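Ycf54-like protein (Synechocystis sp. PCC 6803, PDB 5M2P) is probably an auxiliary component of the Mg-protoporphyrin IX monomethylester cyclase, required for forming protochlorophyllide on the route to chlorophyll. Local coordinates at residues A[5-10]-A[73-79]. Numbering follows the deposited sequence. Where two conformers were deposited one is given.
Sequences ATYYYA and STNKSFI
The extended side chain of Lys76 lies across the ring of Tyr8, its CB 3.6 Å from the ring centroid and 13° off the normal, a CH-pi contact made by methylene carbon rather than by the charge. All four Lys76 chi angles are t, so its chain runs out alongside the ring, and a water bridges the ends, 2.8 Å from Tyr8 OH and 3.3 Å from Lys76 NZ. Residues 5-10 are extended, part of strand 5-13, which lies between 68-73 and 90-96 in a four-stranded antiparallel sheet. Tyr8 and Ser73 make an antiparallel hydrogen-bonded pair (CA-CA 5.4 Å; Tyr8 N to Ser73 O 2.8 Å, Ser73 N to Tyr8 O 2.9 Å), the last of strand 68-73 before the chain leaves for helix 76-86. Thr74 (phi/psi -84/-3) turns the chain away, and a second water joins Thr6 O (2.7 Å) to Thr74 O (2.8 Å). Ser73 OG accepts from Asn75 N at 2.9 Å, an ST turn, and itself bonds to Asp42 O. Asn75 is the helix N-cap; its OD1 accepts a hydrogen bond from Ser77 OG (2.7 Å) and weak ones from Ser77 N (3.0 Å) and Phe78 N (3.3 Å). Tyr8 and Ser73 share the sheet face onto which the helix folds, and Ile79 packs there, CG1 3.7 Å from Tyr8 CB and CG2 4.3 Å from Ala10 CB. Nearer the other face, Thr74 CG2 sits over the Tyr7 ring, 3.9 Å from its centroid. The strand's last hydrogen bonds thus fix where the chain turns, and apolar parts of Lys76 and Ile79 cover Tyr8, leaving the ammonium group at the solvent side.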
# COMPACT_ATOMS: atom_id res chain seq x y z
N ALA A 5 6.31 10.65 -8.76
CA ALA A 5 5.50 9.58 -9.31
C ALA A 5 4.15 9.53 -8.59
O ALA A 5 4.01 10.01 -7.46
CB ALA A 5 6.23 8.26 -9.13
N THR A 6 3.16 8.92 -9.24
CA THR A 6 1.87 8.61 -8.63
C THR A 6 1.95 7.23 -8.00
O THR A 6 2.28 6.23 -8.64
CB THR A 6 0.68 8.62 -9.62
OG1 THR A 6 0.64 9.88 -10.30
CG2 THR A 6 -0.63 8.44 -8.92
N TYR A 7 1.62 7.21 -6.71
CA TYR A 7 1.50 6.00 -5.94
C TYR A 7 0.05 5.70 -5.66
O TYR A 7 -0.74 6.60 -5.34
CB TYR A 7 2.25 6.11 -4.60
CG TYR A 7 3.74 6.24 -4.80
CD1 TYR A 7 4.33 7.45 -5.16
CD2 TYR A 7 4.56 5.13 -4.66
CE1 TYR A 7 5.69 7.53 -5.41
CE2 TYR A 7 5.92 5.22 -4.90
CZ TYR A 7 6.48 6.42 -5.28
OH TYR A 7 7.84 6.50 -5.53
N TYR A 8 -0.32 4.43 -5.77
CA TYR A 8 -1.66 3.96 -5.51
C TYR A 8 -1.59 3.09 -4.27
O TYR A 8 -0.60 2.39 -4.08
CB TYR A 8 -2.18 3.14 -6.72
CG TYR A 8 -2.11 3.91 -7.99
CD1 TYR A 8 -3.11 4.80 -8.33
CD2 TYR A 8 -1.01 3.82 -8.82
CE1 TYR A 8 -3.01 5.57 -9.47
CE2 TYR A 8 -0.89 4.59 -9.96
CZ TYR A 8 -1.89 5.48 -10.28
OH TYR A 8 -1.80 6.25 -11.41
N TYR A 9 -2.64 3.11 -3.45
CA TYR A 9 -2.61 2.34 -2.22
C TYR A 9 -3.94 1.66 -1.95
O TYR A 9 -5.01 2.14 -2.34
CB TYR A 9 -2.20 3.19 -1.00
CG TYR A 9 -3.22 4.22 -0.57
CD1 TYR A 9 -4.29 3.87 0.25
CD2 TYR A 9 -3.19 5.53 -1.06
CE1 TYR A 9 -5.26 4.79 0.59
CE2 TYR A 9 -4.14 6.47 -0.69
CZ TYR A 9 -5.19 6.09 0.12
OH TYR A 9 -6.17 6.99 0.44
N ALA A 10 -3.81 0.57 -1.21
CA ALA A 10 -4.92 -0.12 -0.55
C ALA A 10 -4.54 -0.21 0.93
O ALA A 10 -3.54 -0.83 1.26
CB ALA A 10 -5.12 -1.51 -1.16
N SER A 73 1.73 0.75 -4.62
CA SER A 73 2.41 0.44 -5.87
C SER A 73 2.33 1.61 -6.81
O SER A 73 1.38 2.39 -6.78
CB SER A 73 1.73 -0.75 -6.55
OG SER A 73 2.40 -1.17 -7.71
N THR A 74 3.33 1.73 -7.70
CA THR A 74 3.25 2.66 -8.82
C THR A 74 2.49 2.05 -10.01
O THR A 74 2.29 2.73 -11.00
CB THR A 74 4.64 3.13 -9.24
OG1 THR A 74 5.44 1.97 -9.48
CG2 THR A 74 5.25 4.01 -8.15
N ASN A 75 2.09 0.78 -9.88
CA ASN A 75 1.31 0.09 -10.90
C ASN A 75 -0.16 0.11 -10.52
O ASN A 75 -0.58 -0.63 -9.64
CB ASN A 75 1.82 -1.35 -11.04
CG ASN A 75 1.06 -2.15 -12.09
OD1 ASN A 75 -0.00 -1.74 -12.55
ND2 ASN A 75 1.60 -3.29 -12.44
N LYS A 76 -0.93 1.01 -11.12
CA LYS A 76 -2.35 1.15 -10.77
C LYS A 76 -3.10 -0.18 -10.92
O LYS A 76 -3.95 -0.51 -10.11
CB LYS A 76 -3.06 2.25 -11.59
CG LYS A 76 -4.45 2.59 -11.06
CD LYS A 76 -5.13 3.73 -11.80
CE LYS A 76 -6.29 4.27 -10.98
NZ LYS A 76 -6.95 5.43 -11.63
N SER A 77 -2.79 -0.92 -11.97
CA SER A 77 -3.57 -2.12 -12.20
C SER A 77 -3.36 -3.15 -11.10
O SER A 77 -4.28 -3.91 -10.80
CB SER A 77 -3.28 -2.69 -13.57
OG SER A 77 -1.97 -3.14 -13.70
N PHE A 78 -2.20 -3.15 -10.46
CA PHE A 78 -1.95 -4.05 -9.35
C PHE A 78 -2.84 -3.70 -8.18
O PHE A 78 -3.43 -4.57 -7.54
CB PHE A 78 -0.46 -4.03 -8.97
CG PHE A 78 -0.16 -4.90 -7.80
CD1 PHE A 78 -0.34 -6.27 -7.89
CD2 PHE A 78 0.28 -4.37 -6.60
CE1 PHE A 78 -0.09 -7.09 -6.81
CE2 PHE A 78 0.54 -5.20 -5.51
CZ PHE A 78 0.36 -6.56 -5.63
N ILE A 79 -3.01 -2.41 -7.89
CA ILE A 79 -3.87 -2.01 -6.78
C ILE A 79 -5.34 -2.25 -7.08
O ILE A 79 -6.09 -2.57 -6.19
CB ILE A 79 -3.54 -0.57 -6.31
CG1 ILE A 79 -2.08 -0.49 -5.83
CG2 ILE A 79 -4.49 -0.13 -5.21
CD1 ILE A 79 -1.77 -1.34 -4.63
O HOH W 1 2.56 5.48 -11.19
O HOH W 2 -4.31 7.29 -12.26